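Protein SSD1 (Saccharomyces cerevisiae S288C, PDB 7AM1) binds the untranslated regions of mRNAs and represses translation, and is a non-enzymatic member of the RNase II family. Local coordinates at residues D762-I767 against L780-G785; K757-D762 against L904-L909; T734-L739 against I889-R894; I806-R811 against A895-A900; P751-E756 against P848-P853. All coordinates share one frame; numbering follows the deposited sequence. Where two conformers were deposited one is given.

Contact 1 (D762-I767 against L780-G785); sequences DQLPLI and LHWQPG
Leu766 packs against Trp782 at the open end of a beta hairpin, where strand 766-772 begins and strand 777-782 ends. The two residues form an antiparallel non-hydrogen-bonded pair. The indole is the tightly packed part. Leu766 CD2 lies over one face, in a CH-pi contact 4.0 Å from the centroid of the six-membered ring of Trp782 and 19° off the ring normal. The Pro765 ring meets the indole edge, with CD 3.7 Å from Trp782 CZ3. Leu764 CD1 approaches Trp782 CH2 obliquely. The indole NE1 is held by Gln881 of strand 878-884.

The other side faces solvent, with Ile767 and Pro784 exposed. Ile767 CD1 lies close to Trp782 O, at 3.2 Å. The looseness is toward Pro784, whose CD is 4.3 Å from Ile767 CD1. Ile767 CG1 lies 4.0 Å from Gln783 CG. Backbone bonds tie both sides. Ile767 N donates to His781 O at 2.8 Å. Gln783 N donates to Pro765 O at 2.9 Å, and Pro765 is the centre of an inverse gamma turn. The Gln783 amide adds a third bond: NE2 reaches Leu766 O at 3.1 Å, nearly straight at 172°, from above the carbonyl plane.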
# COMPACT_ATOMS: atom_id res chain seq x y z
N ASP A 762 18.80 20.17 -9.01
CA ASP A 762 18.65 21.54 -8.54
C ASP A 762 18.68 21.66 -7.02
O ASP A 762 18.42 22.74 -6.50
CB ASP A 762 17.37 22.16 -9.09
CG ASP A 762 16.12 21.48 -8.59
OD1 ASP A 762 16.21 20.69 -7.62
OD2 ASP A 762 15.04 21.73 -9.17
N GLN A 763 18.96 20.57 -6.31
CA GLN A 763 19.19 20.63 -4.87
C GLN A 763 20.62 20.23 -4.52
O GLN A 763 20.95 20.11 -3.33
CB GLN A 763 18.17 19.77 -4.13
CG GLN A 763 16.77 20.37 -4.20
CD GLN A 763 15.72 19.52 -3.51
OE1 GLN A 763 15.68 18.30 -3.68
NE2 GLN A 763 14.87 20.17 -2.72
N LEU A 764 21.47 20.05 -5.52
CA LEU A 764 22.86 19.70 -5.34
C LEU A 764 23.77 20.84 -5.79
O LEU A 764 23.43 21.59 -6.71
CB LEU A 764 23.20 18.43 -6.14
CG LEU A 764 22.36 17.20 -5.82
CD1 LEU A 764 22.70 16.04 -6.75
CD2 LEU A 764 22.54 16.80 -4.36
N PRO A 765 24.94 21.01 -5.15
CA PRO A 765 25.87 22.06 -5.58
C PRO A 765 26.57 21.71 -6.88
O PRO A 765 27.71 21.25 -6.87
CB PRO A 765 26.86 22.16 -4.41
CG PRO A 765 26.86 20.76 -3.84
CD PRO A 765 25.44 20.26 -3.99
N LEU A 766 25.89 21.94 -8.00
CA LEU A 766 26.39 21.56 -9.31
C LEU A 766 26.72 22.79 -10.14
O LEU A 766 26.21 23.89 -9.91
CB LEU A 766 25.35 20.72 -10.07
CG LEU A 766 24.86 19.44 -9.39
CD1 LEU A 766 23.80 18.77 -10.26
CD2 LEU A 766 26.02 18.50 -9.12
N ILE A 767 27.59 22.58 -11.13
CA ILE A 767 27.82 23.57 -12.18
C ILE A 767 26.94 23.29 -13.39
O ILE A 767 26.39 24.21 -14.00
CB ILE A 767 29.31 23.59 -12.56
CG1 ILE A 767 30.13 24.28 -11.46
CG2 ILE A 767 29.53 24.28 -13.90
CD1 ILE A 767 31.31 23.47 -11.00
N LEU A 780 26.97 14.27 -13.45
CA LEU A 780 26.89 15.44 -12.60
C LEU A 780 28.24 16.16 -12.62
O LEU A 780 29.28 15.54 -12.41
CB LEU A 780 26.52 15.05 -11.17
CG LEU A 780 25.27 14.18 -10.98
CD1 LEU A 780 25.10 13.80 -9.51
CD2 LEU A 780 24.02 14.90 -11.48
N HIS A 781 28.21 17.47 -12.87
CA HIS A 781 29.41 18.30 -12.80
C HIS A 781 29.35 19.05 -11.47
O HIS A 781 28.62 20.03 -11.33
CB HIS A 781 29.51 19.24 -13.99
CG HIS A 781 29.73 18.54 -15.29
ND1 HIS A 781 30.57 19.02 -16.27
CD2 HIS A 781 29.22 17.38 -15.78
CE1 HIS A 781 30.57 18.20 -17.30
NE2 HIS A 781 29.76 17.19 -17.03
N TRP A 782 30.12 18.57 -10.50
CA TRP A 782 30.02 19.09 -9.15
C TRP A 782 30.82 20.37 -8.97
O TRP A 782 31.84 20.60 -9.63
CB TRP A 782 30.54 18.06 -8.14
CG TRP A 782 29.64 16.88 -7.93
CD1 TRP A 782 29.66 15.69 -8.62
CD2 TRP A 782 28.60 16.77 -6.97
NE1 TRP A 782 28.69 14.85 -8.13
CE2 TRP A 782 28.02 15.49 -7.11
CE3 TRP A 782 28.09 17.62 -5.99
CZ2 TRP A 782 26.97 15.05 -6.32
CZ3 TRP A 782 27.05 17.19 -5.20
CH2 TRP A 782 26.50 15.92 -5.37
N GLN A 783 30.36 21.19 -8.03
CA GLN A 783 31.18 22.28 -7.51
C GLN A 783 32.20 21.69 -6.55
O GLN A 783 31.81 21.14 -5.51
CB GLN A 783 30.33 23.31 -6.78
CG GLN A 783 29.25 23.95 -7.61
CD GLN A 783 28.39 24.88 -6.77
OE1 GLN A 783 28.84 25.41 -5.75
NE2 GLN A 783 27.14 25.06 -7.18
N PRO A 784 33.50 21.76 -6.84
CA PRO A 784 34.48 21.12 -5.94
C PRO A 784 34.42 21.73 -4.55
O PRO A 784 34.25 22.94 -4.38
CB PRO A 784 35.82 21.39 -6.63
CG PRO A 784 35.59 22.59 -7.48
CD PRO A 784 34.16 22.47 -7.95
N GLY A 785 34.54 20.87 -3.54
CA GLY A 785 34.67 21.30 -2.16
C GLY A 785 33.39 21.70 -1.47
O GLY A 785 33.44 22.06 -0.28

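Contact 2 (K757-D762 against L904-L909); sequences KRVHGD and LTVRAL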
# COMPACT_ATOMS: atom_id res chain seq x y z
N LYS A 757 13.24 7.13 -3.43
CA LYS A 757 13.20 8.58 -3.45
C LYS A 757 14.04 9.11 -4.60
O LYS A 757 14.81 8.37 -5.22
CB LYS A 757 13.68 9.16 -2.11
CG LYS A 757 12.77 8.85 -0.94
CD LYS A 757 11.54 9.74 -0.95
CE LYS A 757 10.36 9.08 -0.24
NZ LYS A 757 9.47 8.35 -1.20
N ARG A 758 13.91 10.40 -4.86
CA ARG A 758 14.49 11.03 -6.04
C ARG A 758 15.50 12.10 -5.66
O ARG A 758 15.18 13.01 -4.89
CB ARG A 758 13.39 11.63 -6.91
CG ARG A 758 13.89 12.39 -8.13
CD ARG A 758 12.76 12.62 -9.12
NE ARG A 758 12.23 11.34 -9.60
CZ ARG A 758 11.04 11.17 -10.16
NH1 ARG A 758 10.22 12.21 -10.32
NH2 ARG A 758 10.67 9.97 -10.55
N VAL A 759 16.71 11.98 -6.20
CA VAL A 759 17.73 13.01 -6.08
C VAL A 759 17.52 14.02 -7.19
O VAL A 759 17.45 13.66 -8.37
CB VAL A 759 19.14 12.40 -6.15
CG1 VAL A 759 20.20 13.50 -6.11
CG2 VAL A 759 19.35 11.39 -5.02
N HIS A 760 17.41 15.29 -6.82
CA HIS A 760 17.18 16.37 -7.77
C HIS A 760 18.46 17.17 -7.98
O HIS A 760 19.09 17.61 -7.01
CB HIS A 760 16.06 17.29 -7.28
CG HIS A 760 14.73 16.61 -7.20
ND1 HIS A 760 13.89 16.49 -8.28
CD2 HIS A 760 14.11 16.00 -6.16
CE1 HIS A 760 12.80 15.84 -7.92
NE2 HIS A 760 12.91 15.53 -6.64
N GLY A 761 18.83 17.38 -9.25
CA GLY A 761 20.03 18.14 -9.54
C GLY A 761 19.98 19.55 -8.99
O GLY A 761 21.00 20.09 -8.55
N ASP A 762 18.80 20.17 -9.01
CA ASP A 762 18.65 21.54 -8.54
C ASP A 762 18.68 21.66 -7.02
O ASP A 762 18.42 22.74 -6.50
CB ASP A 762 17.37 22.16 -9.09
CG ASP A 762 16.12 21.48 -8.59
OD1 ASP A 762 16.21 20.69 -7.62
OD2 ASP A 762 15.04 21.73 -9.17
N LEU A 904 10.38 12.77 3.35
CA LEU A 904 11.68 12.16 3.14
C LEU A 904 12.35 12.81 1.94
O LEU A 904 11.72 13.02 0.90
CB LEU A 904 11.55 10.66 2.91
CG LEU A 904 10.94 9.88 4.07
CD1 LEU A 904 10.51 8.48 3.61
CD2 LEU A 904 11.94 9.80 5.22
N THR A 905 13.63 13.12 2.09
CA THR A 905 14.40 13.73 1.01
C THR A 905 15.77 13.08 0.96
O THR A 905 16.30 12.64 1.99
CB THR A 905 14.56 15.25 1.20
OG1 THR A 905 15.24 15.52 2.43
CG2 THR A 905 13.21 15.96 1.21
N VAL A 906 16.34 13.02 -0.23
CA VAL A 906 17.64 12.41 -0.45
C VAL A 906 18.51 13.34 -1.28
O VAL A 906 18.02 14.09 -2.13
CB VAL A 906 17.53 11.03 -1.14
CG1 VAL A 906 16.92 10.02 -0.20
CG2 VAL A 906 16.73 11.14 -2.43
N ARG A 907 19.81 13.28 -1.02
CA ARG A 907 20.81 14.02 -1.77
C ARG A 907 22.02 13.12 -2.00
O ARG A 907 22.37 12.31 -1.13
CB ARG A 907 21.24 15.30 -1.05
CG ARG A 907 20.11 16.29 -0.85
CD ARG A 907 20.46 17.31 0.22
NE ARG A 907 19.87 18.61 -0.09
CZ ARG A 907 20.25 19.76 0.45
NH1 ARG A 907 21.23 19.79 1.35
NH2 ARG A 907 19.65 20.88 0.08
N ALA A 908 22.65 13.26 -3.16
CA ALA A 908 23.91 12.59 -3.41
C ALA A 908 25.03 13.27 -2.64
O ALA A 908 25.09 14.50 -2.56
CB ALA A 908 24.25 12.59 -4.90
N LEU A 909 25.90 12.45 -2.06
CA LEU A 909 27.14 12.94 -1.47
C LEU A 909 28.02 13.53 -2.57
O LEU A 909 28.14 12.95 -3.66
CB LEU A 909 27.86 11.79 -0.77
CG LEU A 909 29.13 12.09 0.03
CD1 LEU A 909 28.80 12.87 1.29
CD2 LEU A 909 29.88 10.80 0.38
O HOH W 1 14.72 14.01 -2.49
O HOH W 2 17.32 16.05 -4.00
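Val906 meets Val759 methyl to methyl, with the two CG2 atoms of Val906 and Val759 3.7 Å apart and the side chains crossing at about a right angle. The same Val906 CG2 lies 3.5 Å from Arg758 O and also touches Lys757 CB. Val759 CG1, anti to its backbone N (chi1 176°), faces Ala908, with CB of Ala908 4.3 Å from it. At the other end the aliphatic part of Lys757 runs across Leu904, and Lys757 CE is 3.7 Å from Leu904 CB.

No direct hydrogen bond joins the two strands. Two waters bridge them instead. One accepts from Val906 N at 3.0 Å and lies 2.6 Å from Arg758 O, to which it can donate. The other accepts from His760 N at 2.9 Å and donates to Val906 O at 2.8 Å.

Further out, Lys757 NZ is held by the carbonyls of Ser188 and Glu185. Val759 is fixed by backbone bonds to Phe746, and Thr905 by backbone bonds to Arg894. Ile891 and Leu893 of strand 888-896 also pack against Val906.

Strands 755-760 and 903-908 are the outermost strands of one five-stranded antiparallel sheet. The N-to-C directions of 757-760 and 904-908 differ by 47°. This fits the third and fifth strands of an OB fold, which run side by side in the same sense and close the barrel. Ala908 N is buried here without a partner in the model. The closure therefore rests on apolar side chains and bound water, and not on direct backbone pairing.

Contact 3 (T734-L739 against I889-R894); sequences TMATVL and IPILLR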
# COMPACT_ATOMS: atom_id res chain seq x y z
N THR A 734 23.93 6.67 3.79
CA THR A 734 23.86 5.24 3.54
C THR A 734 24.08 4.98 2.06
O THR A 734 23.82 5.84 1.22
CB THR A 734 22.51 4.65 3.98
OG1 THR A 734 22.56 3.22 3.85
CG2 THR A 734 21.38 5.18 3.13
N MET A 735 24.55 3.77 1.76
CA MET A 735 24.64 3.34 0.38
C MET A 735 23.24 3.02 -0.13
O MET A 735 22.43 2.45 0.59
CB MET A 735 25.56 2.13 0.25
CG MET A 735 26.99 2.38 0.69
SD MET A 735 27.76 3.74 -0.22
CE MET A 735 27.66 3.10 -1.89
N ALA A 736 22.96 3.45 -1.35
CA ALA A 736 21.69 3.17 -2.01
C ALA A 736 21.97 2.69 -3.42
O ALA A 736 23.09 2.82 -3.93
CB ALA A 736 20.78 4.41 -2.03
N THR A 737 20.94 2.15 -4.07
CA THR A 737 21.04 1.67 -5.44
C THR A 737 20.23 2.59 -6.35
O THR A 737 19.10 2.97 -6.02
CB THR A 737 20.53 0.23 -5.56
OG1 THR A 737 21.35 -0.63 -4.76
CG2 THR A 737 20.54 -0.24 -7.01
N VAL A 738 20.82 2.95 -7.49
CA VAL A 738 20.15 3.77 -8.49
C VAL A 738 19.17 2.89 -9.26
O VAL A 738 19.55 1.84 -9.80
CB VAL A 738 21.17 4.42 -9.43
CG1 VAL A 738 20.46 5.23 -10.51
CG2 VAL A 738 22.14 5.29 -8.64
N LEU A 739 17.92 3.32 -9.33
CA LEU A 739 16.87 2.56 -10.01
C LEU A 739 16.52 3.13 -11.38
O LEU A 739 16.29 2.36 -12.32
CB LEU A 739 15.62 2.52 -9.13
CG LEU A 739 14.51 1.55 -9.53
CD1 LEU A 739 15.05 0.14 -9.68
CD2 LEU A 739 13.39 1.57 -8.49
N ILE A 889 25.45 4.09 -4.72
CA ILE A 889 25.81 5.50 -4.56
C ILE A 889 25.59 5.90 -3.11
O ILE A 889 24.60 5.48 -2.49
CB ILE A 889 24.99 6.38 -5.51
CG1 ILE A 889 25.38 7.85 -5.37
CG2 ILE A 889 23.50 6.22 -5.24
CD1 ILE A 889 24.65 8.77 -6.33
N PRO A 890 26.48 6.70 -2.51
CA PRO A 890 26.21 7.19 -1.15
C PRO A 890 25.18 8.31 -1.16
O PRO A 890 25.30 9.27 -1.92
CB PRO A 890 27.58 7.68 -0.66
CG PRO A 890 28.35 7.95 -1.89
CD PRO A 890 27.83 7.05 -2.97
N ILE A 891 24.18 8.18 -0.29
CA ILE A 891 23.02 9.07 -0.27
C ILE A 891 22.86 9.63 1.14
O ILE A 891 22.90 8.88 2.12
CB ILE A 891 21.74 8.34 -0.71
CG1 ILE A 891 21.80 8.00 -2.20
CG2 ILE A 891 20.49 9.16 -0.39
CD1 ILE A 891 21.97 9.20 -3.11
N LEU A 892 22.65 10.94 1.23
CA LEU A 892 22.25 11.59 2.47
C LEU A 892 20.73 11.52 2.58
O LEU A 892 20.02 11.87 1.63
CB LEU A 892 22.74 13.03 2.49
CG LEU A 892 24.26 13.19 2.51
CD1 LEU A 892 24.70 14.47 1.83
CD2 LEU A 892 24.78 13.15 3.94
N LEU A 893 20.24 11.04 3.72
CA LEU A 893 18.83 10.76 3.91
C LEU A 893 18.30 11.53 5.11
O LEU A 893 18.91 11.52 6.18
CB LEU A 893 18.59 9.25 4.10
CG LEU A 893 17.18 8.81 4.50
CD1 LEU A 893 16.19 9.08 3.38
CD2 LEU A 893 17.17 7.32 4.86
N ARG A 894 17.19 12.24 4.89
CA ARG A 894 16.57 13.07 5.90
C ARG A 894 15.05 13.01 5.78
O ARG A 894 14.50 12.75 4.71
CB ARG A 894 17.00 14.53 5.75
CG ARG A 894 17.75 15.06 6.91
CD ARG A 894 18.22 16.46 6.58
NE ARG A 894 17.12 17.42 6.59
CZ ARG A 894 16.81 18.18 7.63
NH1 ARG A 894 15.79 19.03 7.54
NH2 ARG A 894 17.51 18.12 8.76
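Met735 and Pro890 stand side by side on one face of the sheet, and the thioether folds back toward the proline and the peptide before it. The Met735 chain bends twice: chi2 of -57° places SD and chi3 of -60° places CE. SD of Met735 ends 4.0 Å from Pro890 CB. The Met735 CE methyl lies against the Ile889-Pro890 peptide, 3.7 Å from Ile889 C.

The other face carries Thr734, Ala736, Ile889 and Ile891. Here the contact is diagonal. Ala736 CB lies 3.7 Å from Ile891 CG1, although Ala736 is paired with Ile889. Further along, Val738 CG2 meets Ile889 CG2 at 3.8 Å, the two branched side chains approaching at a slant.

Strands 732-741 and 888-896 are antiparallel neighbours in a five-stranded sheet. They are consistent with the first and fourth strands of an OB fold. The short segments run 115° apart, so they are strongly twisted against each other. Two hydrogen-bonded pairs flank the Met735-Pro890 pair. Thr734 N donates to Ile891 O at 3.0 Å, and Ile891 N donates back to Thr734 O at 2.8 Å. Ala736 and Ile889 exchange a second such couple of bonds. Pro890 falls at the non-hydrogen-bonded position, and its missing N-H costs this pairing nothing.

An alanine in place of Met735 would probably leave a gap beside Pro890 and the peptide before it, where SD and CE now lie. Met735 also packs on Arg851 and Thr869. On the other face Ile891 touches Val759 and Val906 from the outermost strands of the sheet.

Contact 4 (I806-R811 against A895-A900); sequences IKNKFR and AEVGMA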
# COMPACT_ATOMS: atom_id res chain seq x y z
N ILE A 806 10.77 24.48 7.45
CA ILE A 806 11.43 23.32 8.04
C ILE A 806 11.79 23.62 9.48
O ILE A 806 12.45 24.62 9.78
CB ILE A 806 12.69 22.95 7.23
CG1 ILE A 806 12.31 22.44 5.85
CG2 ILE A 806 13.54 21.95 8.00
CD1 ILE A 806 13.52 22.18 4.96
N LYS A 807 11.34 22.75 10.39
CA LYS A 807 11.62 22.93 11.81
C LYS A 807 12.97 22.34 12.20
O LYS A 807 13.58 22.80 13.17
CB LYS A 807 10.48 22.31 12.63
CG LYS A 807 9.14 23.00 12.40
CD LYS A 807 8.24 22.91 13.62
CE LYS A 807 6.92 23.65 13.41
NZ LYS A 807 6.02 22.96 12.44
N ASN A 808 13.41 21.28 11.53
CA ASN A 808 14.68 20.62 11.84
C ASN A 808 15.72 21.07 10.82
O ASN A 808 16.08 20.35 9.89
CB ASN A 808 14.50 19.11 11.87
CG ASN A 808 13.98 18.54 10.55
OD1 ASN A 808 13.12 19.14 9.89
ND2 ASN A 808 14.47 17.36 10.18
N LYS A 809 16.24 22.29 11.02
CA LYS A 809 17.09 22.92 10.01
C LYS A 809 18.56 22.52 10.09
O LYS A 809 19.28 22.74 9.11
CB LYS A 809 17.01 24.45 10.14
CG LYS A 809 15.65 25.05 9.82
CD LYS A 809 15.77 26.53 9.50
CE LYS A 809 14.45 27.12 9.04
NZ LYS A 809 13.48 27.17 10.17
N PHE A 810 19.02 21.90 11.17
CA PHE A 810 20.45 21.72 11.35
C PHE A 810 20.96 20.48 10.62
O PHE A 810 20.37 19.40 10.73
CB PHE A 810 20.81 21.61 12.83
CG PHE A 810 22.23 21.20 13.07
CD1 PHE A 810 23.27 22.06 12.79
CD2 PHE A 810 22.52 19.93 13.55
CE1 PHE A 810 24.58 21.68 12.99
CE2 PHE A 810 23.83 19.54 13.75
CZ PHE A 810 24.86 20.42 13.47
N ARG A 811 22.03 20.66 9.84
CA ARG A 811 22.72 19.57 9.16
C ARG A 811 24.20 19.65 9.46
O ARG A 811 24.83 20.69 9.26
CB ARG A 811 22.51 19.62 7.64
CG ARG A 811 21.19 19.05 7.15
CD ARG A 811 20.11 20.10 7.10
NE ARG A 811 19.09 19.76 6.12
CZ ARG A 811 18.05 20.54 5.82
NH1 ARG A 811 17.89 21.71 6.43
NH2 ARG A 811 17.17 20.14 4.91
N ALA A 895 14.38 13.30 6.90
CA ALA A 895 12.95 13.58 6.94
C ALA A 895 12.77 15.05 7.32
O ALA A 895 13.09 15.45 8.44
CB ALA A 895 12.24 12.66 7.94
N GLU A 896 12.26 15.86 6.38
CA GLU A 896 11.99 17.27 6.63
C GLU A 896 10.73 17.38 7.49
O GLU A 896 9.67 16.89 7.10
CB GLU A 896 11.76 18.05 5.34
CG GLU A 896 12.71 17.76 4.19
CD GLU A 896 14.09 18.33 4.38
OE1 GLU A 896 14.31 19.03 5.39
OE2 GLU A 896 14.95 18.06 3.52
N VAL A 897 10.85 18.00 8.66
CA VAL A 897 9.72 18.15 9.57
C VAL A 897 9.13 19.53 9.39
O VAL A 897 9.86 20.52 9.24
CB VAL A 897 10.17 17.92 11.03
CG1 VAL A 897 9.03 18.20 11.99
CG2 VAL A 897 10.71 16.51 11.20
N GLY A 898 7.80 19.62 9.43
CA GLY A 898 7.11 20.89 9.26
C GLY A 898 5.67 20.79 8.80
O GLY A 898 4.83 21.58 9.24
N MET A 899 5.38 19.86 7.89
CA MET A 899 4.03 19.65 7.38
C MET A 899 3.27 18.64 8.24
O MET A 899 3.83 17.99 9.13
CB MET A 899 4.08 19.17 5.93
CG MET A 899 4.98 20.02 5.05
SD MET A 899 4.29 21.65 4.72
CE MET A 899 5.65 22.37 3.81
N ALA A 900 1.97 18.49 7.94
CA ALA A 900 1.17 17.48 8.62
C ALA A 900 1.86 16.13 8.56
O ALA A 900 1.83 15.35 9.52
CB ALA A 900 -0.22 17.39 8.00
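Asn808 uses both ends of its side-chain amide on the backbone of 895-897. Asn808 OD1 accepts from Val897 N at 2.8 Å, with an N-H...O angle of 163°. Asn808 ND2 donates to Ala895 O at 2.9 Å, with the carbonyl oxygen somewhat out of the amide plane. One residue earlier, Lys807 N donates to Val897 O at 2.9 Å, nearly straight at 171°. Val897 is thus satisfied at both its N-H and its carbonyl. Asn808 O accepts from Arg894 NH1, and Ile806 O from Lys809 NZ.

Ala895 O has a second donor, Asn723 ND2. An alanine in place of Asn808 would probably leave Val897 N without its acceptor and the two chain pieces less firmly joined.

The Glu896 carboxylate is shared among several partners. OE1 takes a salt bridge from Arg894 NH1, and OE2 accepts from Thr905 OG1. Arg811 NH2 adds a salt bridge to Glu896 OE1 at 3.1 Å, but Arg811 has two conformers and this bond is less certain. Ile806 CD1 packs 3.3 Å from Glu896 OE1. The Lys807 amine turns elsewhere, to His309 and Glu280.

An asparagine amide here copies the donor and acceptor of a backbone strand partner. It pins loop 806-811 to the end of strand 888-896, consistent with the start of the loop between the fourth and fifth strands of an OB fold.

Contact 5 (P751-E756 against P848-P853); sequences PEFGIE and PNLRLP
Arg851 grips Glu752 side-on, with two nitrogens on one oxygen. NE of Arg851 donates to Glu752 OE2 at 2.5 Å, and NH2 of Arg851 reaches the same OE2 at 2.8 Å. The first value is unusually short and its exact length doubtful; the grip rests on both nitrogens. OE2 lies close to the guanidinium plane, at its edge, and takes both donors on its syn side. The carboxylate is turned 78° from the guanidinium. Bends at chi2 and chi3 of Arg851 place CD and NE for this grip. NH2 has a second anionic partner, Asp618, so the arginine is likely to balance two negative charges.

A water carries the next link. It donates to Glu752 O at 2.9 Å and accepts from Asn849 N, also at 2.9 Å. Asn849 O is buried without a polar partner in the model.

Segment 751-756 holds the turn between strands 745-750 and 755-760, consistent with the second and third strands of an OB fold. Segment 848-853 is an irregular loop, whose Arg851 also forms backbone hydrogen bonding with Met735.

The apolar part is built on Phe753. Pro848 CB sits over one face of its ring, in a CH-pi contact 3.7 Å from the centroid of the Phe753 ring and 18° off the normal. Leu850 CD2 comes in at the edge, 3.9 Å from Phe753 CZ. Leu718 and Ile722 of helix 689-725 also touch Phe753.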
# COMPACT_ATOMS: atom_id res chain seq x y z
N PRO A 751 16.86 -0.69 0.23
CA PRO A 751 16.09 -1.85 0.71
C PRO A 751 16.03 -1.95 2.22
O PRO A 751 15.07 -2.51 2.76
CB PRO A 751 16.82 -3.05 0.08
CG PRO A 751 17.53 -2.49 -1.10
CD PRO A 751 17.92 -1.09 -0.72
N GLU A 752 17.05 -1.44 2.92
CA GLU A 752 17.07 -1.53 4.37
C GLU A 752 15.97 -0.69 5.01
O GLU A 752 15.59 -0.95 6.15
CB GLU A 752 18.43 -1.09 4.91
CG GLU A 752 19.56 -2.05 4.56
CD GLU A 752 20.07 -1.88 3.15
OE1 GLU A 752 19.68 -0.91 2.47
OE2 GLU A 752 20.87 -2.74 2.71
N PHE A 753 15.47 0.32 4.30
CA PHE A 753 14.38 1.15 4.79
C PHE A 753 13.07 0.91 4.05
O PHE A 753 12.02 1.34 4.53
CB PHE A 753 14.76 2.64 4.66
CG PHE A 753 15.84 3.07 5.62
CD1 PHE A 753 17.15 2.67 5.43
CD2 PHE A 753 15.54 3.86 6.71
CE1 PHE A 753 18.15 3.07 6.31
CE2 PHE A 753 16.53 4.26 7.60
CZ PHE A 753 17.83 3.87 7.39
N GLY A 754 13.11 0.23 2.90
CA GLY A 754 11.92 0.06 2.09
C GLY A 754 11.38 1.36 1.54
O GLY A 754 10.16 1.58 1.54
N ILE A 755 12.26 2.24 1.06
CA ILE A 755 11.85 3.50 0.47
C ILE A 755 12.53 3.70 -0.88
O ILE A 755 13.59 3.14 -1.16
CB ILE A 755 12.13 4.72 1.39
CG1 ILE A 755 13.63 4.84 1.68
CG2 ILE A 755 11.30 4.61 2.66
CD1 ILE A 755 13.99 6.07 2.52
N GLU A 756 11.89 4.50 -1.71
CA GLU A 756 12.38 4.89 -3.02
C GLU A 756 12.17 6.39 -3.13
O GLU A 756 11.06 6.88 -2.89
CB GLU A 756 11.62 4.16 -4.13
CG GLU A 756 12.00 4.58 -5.54
CD GLU A 756 10.94 4.25 -6.58
OE1 GLU A 756 9.76 4.07 -6.21
OE2 GLU A 756 11.30 4.17 -7.77
N PRO A 848 15.97 0.17 11.50
CA PRO A 848 16.59 -0.02 10.19
C PRO A 848 18.11 -0.09 10.29
O PRO A 848 18.73 0.56 11.13
CB PRO A 848 16.14 1.21 9.40
CG PRO A 848 14.93 1.71 10.12
CD PRO A 848 15.17 1.40 11.56
N ASN A 849 18.70 -0.91 9.42
CA ASN A 849 20.15 -1.04 9.32
C ASN A 849 20.67 -0.18 8.19
O ASN A 849 20.06 -0.10 7.12
CB ASN A 849 20.54 -2.50 9.08
CG ASN A 849 20.22 -3.39 10.25
OD1 ASN A 849 20.32 -2.97 11.41
ND2 ASN A 849 19.82 -4.62 9.97
N LEU A 850 21.80 0.48 8.42
CA LEU A 850 22.45 1.23 7.36
C LEU A 850 23.23 0.28 6.45
O LEU A 850 23.70 -0.78 6.88
CB LEU A 850 23.39 2.28 7.94
CG LEU A 850 22.75 3.37 8.80
CD1 LEU A 850 23.81 4.33 9.31
CD2 LEU A 850 21.72 4.12 7.99
N ARG A 851 23.35 0.66 5.18
CA ARG A 851 24.22 -0.02 4.24
C ARG A 851 25.51 0.80 4.14
O ARG A 851 25.51 1.89 3.57
CB ARG A 851 23.56 -0.20 2.88
CG ARG A 851 24.46 -0.88 1.82
CD ARG A 851 24.42 -2.39 1.92
NE ARG A 851 23.10 -2.90 1.57
CZ ARG A 851 22.75 -3.34 0.36
NH1 ARG A 851 23.61 -3.36 -0.64
NH2 ARG A 851 21.51 -3.77 0.16
N LEU A 852 26.58 0.27 4.71
CA LEU A 852 27.84 0.98 4.76
C LEU A 852 28.84 0.37 3.79
O LEU A 852 28.73 -0.82 3.45
CB LEU A 852 28.41 0.93 6.18
CG LEU A 852 27.46 1.47 7.25
CD1 LEU A 852 28.05 1.35 8.64
CD2 LEU A 852 27.09 2.93 6.97
N PRO A 853 29.82 1.13 3.30
CA PRO A 853 30.81 0.55 2.39
C PRO A 853 31.74 -0.38 3.15
O PRO A 853 32.27 -0.03 4.20
CB PRO A 853 31.54 1.77 1.83
CG PRO A 853 31.46 2.77 2.93
CD PRO A 853 30.10 2.56 3.58
O HOH W 3 17.08 -2.68 7.86

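Overall arrangement
Contacts 2 and 3 are buried in one OB-type sheet and share no residue. Contact 3 joins neighbouring strands by backbone bonds, while contact 2 brings the outermost strands together with side chains and water. Their centres are about 9 Å apart, and Val906 packs on Ile891 between them. Contact 4 uses the far end of strand 888-896 and is partly buried; side-chain amide and charged groups dominate. Contact 5 lies at the surface, uses the turn that leads into strand 755-760, which contact 2 engages directly, and mixes a salt bridge with aromatic packing. Contact 1, mostly buried, closes the open end of a hairpin in a second sheet; its range shares Asp762 with contact 2, and Trp782 touches Ala908.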